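PDB 1TA9: glycerol dehydrogenase from Schizosaccharomyces pombe, which oxidises glycerol to dihydroxyacetone with NAD(+), probably with zinc as its catalytic metal, in the assimilation of glycerol by fission yeast. Local coordinates for residues A221-L226 with S442-D447; G340-V345 with E353-L358; P368-E373 with Y420-Q425. All blocks are in the same frame, centred on the assembly; numbering follows the deposited sequence.

Contact 1: A221-L226 with S442-D447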
# COMPACT_ATOMS: atom_id res chain seq x y z
N ALA B 221 7.15 -35.53 -25.07
CA ALA B 221 7.13 -34.83 -26.35
C ALA B 221 8.08 -33.63 -26.34
O ALA B 221 8.40 -33.10 -25.28
CB ALA B 221 5.71 -34.36 -26.66
N PRO B 222 8.56 -33.21 -27.52
CA PRO B 222 9.47 -32.06 -27.60
C PRO B 222 8.83 -30.85 -26.93
O PRO B 222 7.66 -30.55 -27.16
CB PRO B 222 9.64 -31.87 -29.10
CG PRO B 222 9.54 -33.27 -29.62
CD PRO B 222 8.36 -33.82 -28.85
N VAL B 223 9.60 -30.13 -26.12
CA VAL B 223 9.07 -28.97 -25.41
C VAL B 223 8.51 -27.87 -26.32
O VAL B 223 7.75 -27.01 -25.87
CB VAL B 223 10.13 -28.40 -24.44
CG1 VAL B 223 11.28 -27.78 -25.22
CG2 VAL B 223 9.48 -27.39 -23.49
N ARG B 224 8.88 -27.88 -27.60
CA ARG B 224 8.34 -26.87 -28.51
C ARG B 224 6.81 -26.98 -28.52
O ARG B 224 6.10 -25.98 -28.63
CB ARG B 224 8.89 -27.06 -29.93
CG ARG B 224 8.36 -26.04 -30.93
CD ARG B 224 8.71 -26.39 -32.38
NE ARG B 224 8.10 -25.43 -33.30
CZ ARG B 224 8.03 -25.58 -34.62
NH1 ARG B 224 8.53 -26.66 -35.20
NH2 ARG B 224 7.44 -24.64 -35.36
N PHE B 225 6.30 -28.20 -28.40
CA PHE B 225 4.85 -28.43 -28.39
C PHE B 225 4.16 -27.77 -27.19
O PHE B 225 3.12 -27.12 -27.34
CB PHE B 225 4.54 -29.93 -28.38
CG PHE B 225 4.76 -30.60 -29.71
CD1 PHE B 225 3.83 -30.47 -30.73
CD2 PHE B 225 5.91 -31.35 -29.94
CE1 PHE B 225 4.04 -31.07 -31.97
CE2 PHE B 225 6.13 -31.96 -31.17
CZ PHE B 225 5.20 -31.82 -32.19
N LEU B 226 4.74 -27.94 -26.01
CA LEU B 226 4.17 -27.35 -24.80
C LEU B 226 4.17 -25.83 -24.92
O LEU B 226 3.19 -25.17 -24.55
CB LEU B 226 4.99 -27.75 -23.56
CG LEU B 226 4.52 -27.14 -22.23
CD1 LEU B 226 3.20 -27.78 -21.83
CD2 LEU B 226 5.56 -27.38 -21.14
N SER B 442 8.53 -30.43 -36.14
CA SER B 442 9.90 -30.63 -35.71
C SER B 442 10.18 -30.03 -34.34
O SER B 442 9.53 -29.06 -33.93
CB SER B 442 10.87 -29.99 -36.72
OG SER B 442 10.59 -30.42 -38.03
N PRO B 443 11.13 -30.61 -33.60
CA PRO B 443 11.48 -30.10 -32.27
C PRO B 443 12.32 -28.85 -32.52
O PRO B 443 12.59 -28.51 -33.67
CB PRO B 443 12.33 -31.23 -31.68
CG PRO B 443 11.84 -32.46 -32.40
CD PRO B 443 11.71 -31.95 -33.81
N HIS B 444 12.73 -28.17 -31.45
CA HIS B 444 13.56 -26.99 -31.60
C HIS B 444 14.86 -27.39 -32.29
O HIS B 444 15.30 -28.54 -32.19
CB HIS B 444 13.91 -26.40 -30.23
CG HIS B 444 12.77 -25.72 -29.54
ND1 HIS B 444 12.34 -26.08 -28.28
CD2 HIS B 444 11.98 -24.69 -29.93
CE1 HIS B 444 11.34 -25.30 -27.92
NE2 HIS B 444 11.10 -24.45 -28.90
N LEU B 445 15.48 -26.44 -32.99
CA LEU B 445 16.74 -26.70 -33.68
C LEU B 445 17.85 -26.91 -32.66
O LEU B 445 18.82 -27.62 -32.92
CB LEU B 445 17.08 -25.52 -34.59
CG LEU B 445 16.16 -25.36 -35.80
CD1 LEU B 445 16.45 -24.05 -36.52
CD2 LEU B 445 16.35 -26.55 -36.73
N THR B 446 17.69 -26.29 -31.50
CA THR B 446 18.67 -26.40 -30.43
C THR B 446 17.98 -26.65 -29.08
O THR B 446 16.79 -26.38 -28.92
CB THR B 446 19.52 -25.11 -30.32
OG1 THR B 446 18.64 -23.98 -30.13
CG2 THR B 446 20.33 -24.89 -31.58
N ASP B 447 18.74 -27.18 -28.13
CA ASP B 447 18.23 -27.47 -26.79
C ASP B 447 18.11 -26.16 -26.00
O ASP B 447 19.11 -25.49 -25.77
CB ASP B 447 19.19 -28.42 -26.08
CG ASP B 447 18.77 -28.74 -24.66
OD1 ASP B 447 19.61 -29.29 -23.91
OD2 ASP B 447 17.62 -28.45 -24.29
O HOH W 1 11.69 -28.83 -28.80
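One direct hydrogen bond joins the two segments. Arg224, with CG anti to the backbone N (chi1 180°) and its chain extended from CG to NE, runs past the C-terminal tail so that NH1 donates to Ser442 O at 2.9 Å. The bond is nearly straight (N-H...O 164°); the oxygen lies close to the guanidinium plane, while the donor sits above the plane of the carbonyl. NH1 also donates to Ser439 O, NH2 to Arg330 O, and NE makes a salt bridge with Glu335; partners at all three nitrogens fix the rotation of the buried group.

A second polar link runs through water. Water 1 accepts from Arg224 N at 3.2 Å and from His444 N at 2.9 Å, tying a backbone N-H of the first helical turn to one of the tail.

The imidazole supplies the CH-pi part. His444 CG stands anti to its carbonyl carbon (chi1 -72°), which brings one ring face over Arg224 CB, 3.7 Å from the ring centroid, and puts CE1 3.4 Å from Arg224 CA. Val223 CG1 meets the same ring at its edge, near ND1, and His366 makes an edge-to-face contact with it.

Apolar packing completes the set: the rings of Pro222 and Pro443 lie side by side, their CG atoms 3.7 Å apart.

The arrangement is a C-terminal tail laid across the start of helix 223-245, in the family of iron-containing alcohol dehydrogenases. That helix carries Asp232, a ligand of both zinc and potassium, and Pro222 lies about 6 Å, side chain to side chain, from Thr178 of the probable NAD(+) site.

Contact 2: G340-V345 with E353-L358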
# COMPACT_ATOMS: atom_id res chain seq x y z
N GLY B 340 -0.15 -13.04 -32.67
CA GLY B 340 -1.45 -12.44 -32.89
C GLY B 340 -2.01 -11.77 -31.64
O GLY B 340 -2.75 -10.79 -31.73
N THR B 341 -1.66 -12.31 -30.48
CA THR B 341 -2.12 -11.74 -29.22
C THR B 341 -1.44 -10.39 -29.00
O THR B 341 -2.07 -9.44 -28.53
CB THR B 341 -1.81 -12.70 -28.04
OG1 THR B 341 -2.49 -13.94 -28.25
CG2 THR B 341 -2.29 -12.10 -26.71
N LEU B 342 -0.16 -10.29 -29.36
CA LEU B 342 0.54 -9.02 -29.22
C LEU B 342 -0.08 -8.01 -30.18
O LEU B 342 -0.17 -6.82 -29.87
CB LEU B 342 2.03 -9.18 -29.53
CG LEU B 342 2.87 -9.96 -28.51
CD1 LEU B 342 4.34 -9.94 -28.93
CD2 LEU B 342 2.71 -9.34 -27.12
N VAL B 343 -0.51 -8.48 -31.34
CA VAL B 343 -1.13 -7.59 -32.31
C VAL B 343 -2.45 -7.08 -31.71
O VAL B 343 -2.78 -5.90 -31.84
CB VAL B 343 -1.43 -8.30 -33.65
CG1 VAL B 343 -2.11 -7.33 -34.61
CG2 VAL B 343 -0.12 -8.81 -34.27
N GLN B 344 -3.19 -7.95 -31.03
CA GLN B 344 -4.45 -7.51 -30.43
C GLN B 344 -4.15 -6.46 -29.36
O GLN B 344 -4.93 -5.54 -29.16
CB GLN B 344 -5.23 -8.67 -29.79
CG GLN B 344 -6.54 -8.17 -29.14
CD GLN B 344 -7.54 -9.26 -28.82
OE1 GLN B 344 -7.62 -10.27 -29.51
NE2 GLN B 344 -8.33 -9.04 -27.77
N VAL B 345 -3.02 -6.61 -28.68
CA VAL B 345 -2.63 -5.67 -27.64
C VAL B 345 -2.40 -4.29 -28.25
O VAL B 345 -2.69 -3.26 -27.62
CB VAL B 345 -1.34 -6.15 -26.91
CG1 VAL B 345 -0.72 -5.02 -26.13
CG2 VAL B 345 -1.70 -7.30 -25.98
N GLU B 353 4.35 -0.04 -21.78
CA GLU B 353 4.83 -0.83 -20.64
C GLU B 353 4.07 -2.15 -20.50
O GLU B 353 4.66 -3.19 -20.23
CB GLU B 353 4.74 -0.04 -19.34
CG GLU B 353 5.80 1.04 -19.19
CD GLU B 353 7.21 0.48 -19.13
OE1 GLU B 353 7.52 -0.27 -18.16
OE2 GLU B 353 8.02 0.77 -20.04
N ASP B 354 2.75 -2.10 -20.69
CA ASP B 354 1.93 -3.30 -20.58
C ASP B 354 2.19 -4.26 -21.74
O ASP B 354 2.12 -5.48 -21.57
CB ASP B 354 0.45 -2.92 -20.53
CG ASP B 354 0.11 -2.17 -19.26
OD1 ASP B 354 -0.29 -0.99 -19.35
OD2 ASP B 354 0.27 -2.77 -18.17
N PHE B 355 2.49 -3.71 -22.91
CA PHE B 355 2.81 -4.56 -24.06
C PHE B 355 4.11 -5.28 -23.71
O PHE B 355 4.23 -6.49 -23.89
CB PHE B 355 2.98 -3.71 -25.33
CG PHE B 355 3.62 -4.46 -26.48
CD1 PHE B 355 5.00 -4.64 -26.54
CD2 PHE B 355 2.83 -4.98 -27.50
CE1 PHE B 355 5.59 -5.33 -27.60
CE2 PHE B 355 3.41 -5.67 -28.57
CZ PHE B 355 4.79 -5.85 -28.62
N ASN B 356 5.08 -4.53 -23.20
CA ASN B 356 6.37 -5.10 -22.84
C ASN B 356 6.26 -6.22 -21.81
O ASN B 356 6.98 -7.21 -21.89
CB ASN B 356 7.32 -4.02 -22.31
CG ASN B 356 7.79 -3.08 -23.39
OD1 ASN B 356 7.67 -3.37 -24.58
ND2 ASN B 356 8.35 -1.95 -22.99
N ASN B 357 5.36 -6.07 -20.85
CA ASN B 357 5.20 -7.11 -19.84
C ASN B 357 4.77 -8.43 -20.47
O ASN B 357 5.25 -9.50 -20.07
CB ASN B 357 4.20 -6.67 -18.77
CG ASN B 357 4.76 -5.58 -17.87
OD1 ASN B 357 5.97 -5.46 -17.70
ND2 ASN B 357 3.88 -4.80 -17.27
N LEU B 358 3.89 -8.37 -21.46
CA LEU B 358 3.43 -9.59 -22.12
C LEU B 358 4.48 -10.12 -23.09
O LEU B 358 4.77 -11.31 -23.11
CB LEU B 358 2.12 -9.33 -22.87
CG LEU B 358 1.45 -10.54 -23.54
CD1 LEU B 358 1.17 -11.63 -22.52
CD2 LEU B 358 0.15 -10.09 -24.20
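Phe355 has the most surface buried here. With CG anti to its backbone N (chi1 167°), the ring swings from helix 353-358 toward helix 340-345, and its CD2-CE2 side meets Val345 and Leu342. Its CD2 comes 3.8 Å from Val345 CG1, which sits at the ring edge, and its CE2 is 3.9 Å from Leu342 CB, reached obliquely. Tyr420 of helix 407-428 meets the same ring edge-to-face.

Leu342 serves both partners across the interface. Its CG is anti to the carbonyl carbon; its side chain and that of Phe355 cross at about a right angle, with CD1 near CZ, while CD2 turns to Leu358 CD2 at 4.0 Å.

Leu358, one helical turn after Phe355, points its CB toward the other helix, with CG anti to the backbone N (chi1 -176°). Its CD2 methyl is the common point of touch, meeting Val345 CG2 at 3.8 Å, Leu342 CD2 and Thr341 CG2. The hydroxyl of Thr341 takes another direction, bonded to Val337 O in its own helix.

An alanine in place of Phe355 would lose the ring, and with it the edge-to-face contact with Tyr420, and would probably leave Leu342 and Val345 less well packed.

The short segments run antiparallel, 169° between their directions and 10.4 Å apart at closest approach, as in an alpha-alpha hairpin. Since the side chains meet through methyls, methylenes and ring carbons, the pair is joined by shape and exclusion of water, with the backbone hydrogen bonds kept inside each helix.

Contact 3: P368-E373 with Y420-Q425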
# COMPACT_ATOMS: atom_id res chain seq x y z
N PRO B 368 8.03 -16.67 -30.46
CA PRO B 368 8.48 -15.61 -31.36
C PRO B 368 7.68 -14.32 -31.16
O PRO B 368 6.45 -14.36 -31.10
CB PRO B 368 8.27 -16.22 -32.75
CG PRO B 368 7.06 -17.08 -32.54
CD PRO B 368 7.36 -17.75 -31.22
N ILE B 369 8.37 -13.19 -31.06
CA ILE B 369 7.70 -11.91 -30.88
C ILE B 369 8.09 -10.90 -31.95
O ILE B 369 7.73 -9.73 -31.87
CB ILE B 369 8.01 -11.29 -29.50
CG1 ILE B 369 9.52 -11.05 -29.35
CG2 ILE B 369 7.48 -12.19 -28.40
CD1 ILE B 369 9.89 -10.29 -28.09
N THR B 370 8.81 -11.37 -32.97
CA THR B 370 9.23 -10.50 -34.07
C THR B 370 9.02 -11.21 -35.40
O THR B 370 8.94 -12.44 -35.45
CB THR B 370 10.73 -10.14 -33.96
OG1 THR B 370 11.51 -11.34 -33.96
CG2 THR B 370 11.00 -9.36 -32.69
N LEU B 371 8.92 -10.43 -36.47
CA LEU B 371 8.73 -10.99 -37.81
C LEU B 371 9.94 -11.84 -38.19
O LEU B 371 9.82 -12.84 -38.90
CB LEU B 371 8.53 -9.86 -38.83
CG LEU B 371 7.23 -9.06 -38.67
CD1 LEU B 371 7.27 -7.82 -39.56
CD2 LEU B 371 6.04 -9.94 -39.03
N GLU B 372 11.11 -11.43 -37.70
CA GLU B 372 12.35 -12.15 -37.97
C GLU B 372 12.22 -13.58 -37.44
O GLU B 372 12.48 -14.54 -38.15
CB GLU B 372 13.53 -11.45 -37.30
CG GLU B 372 14.87 -12.16 -37.50
CD GLU B 372 15.50 -11.87 -38.86
OE1 GLU B 372 16.36 -12.66 -39.30
OE2 GLU B 372 15.15 -10.84 -39.48
N GLU B 373 11.79 -13.70 -36.18
CA GLU B 373 11.64 -15.02 -35.57
C GLU B 373 10.54 -15.84 -36.24
O GLU B 373 10.67 -17.07 -36.37
CB GLU B 373 11.34 -14.88 -34.08
CG GLU B 373 12.41 -14.13 -33.32
CD GLU B 373 12.03 -13.89 -31.88
OE1 GLU B 373 12.39 -14.72 -31.02
OE2 GLU B 373 11.36 -12.87 -31.61
N TYR B 420 7.99 -2.74 -31.66
CA TYR B 420 7.92 -2.69 -30.20
C TYR B 420 8.80 -3.79 -29.59
O TYR B 420 9.57 -3.54 -28.66
CB TYR B 420 6.47 -2.91 -29.72
CG TYR B 420 5.47 -1.81 -30.00
CD1 TYR B 420 5.80 -0.70 -30.78
CD2 TYR B 420 4.17 -1.90 -29.51
CE1 TYR B 420 4.84 0.30 -31.07
CE2 TYR B 420 3.21 -0.92 -29.78
CZ TYR B 420 3.55 0.18 -30.56
OH TYR B 420 2.59 1.13 -30.83
N SER B 421 8.67 -5.00 -30.11
CA SER B 421 9.45 -6.14 -29.62
C SER B 421 10.94 -5.91 -29.85
O SER B 421 11.76 -6.19 -28.98
CB SER B 421 9.01 -7.43 -30.31
OG SER B 421 7.69 -7.80 -29.93
N GLN B 422 11.30 -5.40 -31.02
CA GLN B 422 12.71 -5.13 -31.29
C GLN B 422 13.27 -4.09 -30.33
O GLN B 422 14.43 -4.18 -29.92
CB GLN B 422 12.91 -4.64 -32.73
CG GLN B 422 12.69 -5.71 -33.77
CD GLN B 422 13.16 -5.27 -35.13
OE1 GLN B 422 14.33 -4.90 -35.30
NE2 GLN B 422 12.28 -5.30 -36.12
N LYS B 423 12.46 -3.11 -29.96
CA LYS B 423 12.92 -2.08 -29.03
C LYS B 423 13.13 -2.70 -27.65
O LYS B 423 14.13 -2.43 -26.99
CB LYS B 423 11.92 -0.93 -28.94
CG LYS B 423 12.38 0.24 -28.05
CD LYS B 423 13.61 0.93 -28.63
CE LYS B 423 13.97 2.18 -27.84
NZ LYS B 423 15.08 2.95 -28.46
N TRP B 424 12.18 -3.54 -27.23
CA TRP B 424 12.28 -4.20 -25.94
C TRP B 424 13.54 -5.07 -25.87
O TRP B 424 14.25 -5.07 -24.87
CB TRP B 424 11.04 -5.07 -25.67
CG TRP B 424 11.18 -5.91 -24.43
CD1 TRP B 424 11.00 -5.49 -23.14
CD2 TRP B 424 11.61 -7.27 -24.36
NE1 TRP B 424 11.30 -6.52 -22.27
CE2 TRP B 424 11.67 -7.62 -22.99
CE3 TRP B 424 11.95 -8.24 -25.31
CZ2 TRP B 424 12.07 -8.89 -22.55
CZ3 TRP B 424 12.34 -9.50 -24.88
CH2 TRP B 424 12.40 -9.81 -23.51
N GLN B 425 13.82 -5.80 -26.95
CA GLN B 425 15.01 -6.66 -26.98
C GLN B 425 16.27 -5.82 -26.78
O GLN B 425 17.18 -6.20 -26.05
CB GLN B 425 15.10 -7.40 -28.32
CG GLN B 425 13.92 -8.28 -28.64
CD GLN B 425 13.99 -8.83 -30.05
OE1 GLN B 425 14.29 -8.10 -30.99
NE2 GLN B 425 13.69 -10.11 -30.21
O HOH W 2 14.19 -10.87 -33.43
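Two crowded first torsions set the stage: Ile369 CG1 (chi1 60°) and Thr370 OG1 (chi1 58°) each stand between the backbone N and the carbonyl carbon. On the facing helix Ser421 OG is anti to its carbonyl carbon (chi1 -68°), which brings it to Ile369 O, to which it donates at 2.7 Å from above the carbonyl plane. The same hydroxyl has a weak bond to Val417 O. Ile369 CD1 reaches past Ser421 CB to Trp424 CE3 at 4.0 Å, and Thr370 CG2 lies 3.7 Å from Ser421 CB and equally close to Gln425 NE2.

Thr370 is the N-cap of the short, weakly bonded helix that follows: its OG1 accepts from Glu373 N at 3.3 Å. Glu373 answers with OE2, gripped twice, by Ile369 N at 3.1 Å from above the carboxylate plane and by Thr370 OG1 at 2.8 Å on the anti lone pair; OE1 takes Phe434 N. Because OE2 accepts from Ile369 N, it probably helps to hold the residue whose carbonyl meets helix 407-428.

Gln425 approaches this cap tip to tip. Water 2 donates to Thr370 OG1 and accepts a weak bond from Gln425 NE2. Tyr420 and Lys423 of helix 407-428 pack against a second subunit, on Ser277 and Leu280 of that chain.

Overall arrangement
Following the chain from the N terminus, the parallel sheet of the nucleotide-binding part comes first, and residues 221-226 open the largest loop, which closes only when the tail 442-447 returns: contact 1, tying the C-terminal tail to the start of helix 223-245. Contacts 2 and 3 are both nested inside it, in series. Contact 2 closes a short turn between two consecutive helices, 333-347 and 352-364; contact 3 then joins the connection after them to helix 407-428. Contacts 2 and 3 touch: Leu342 packs on Ile369 and Phe355 on Tyr420 and Ser421, so helices 333-347, 352-364 and 407-428 pack together. Contact 1 lies apart, centred 24 Å from contact 2 and 20 Å from contact 3.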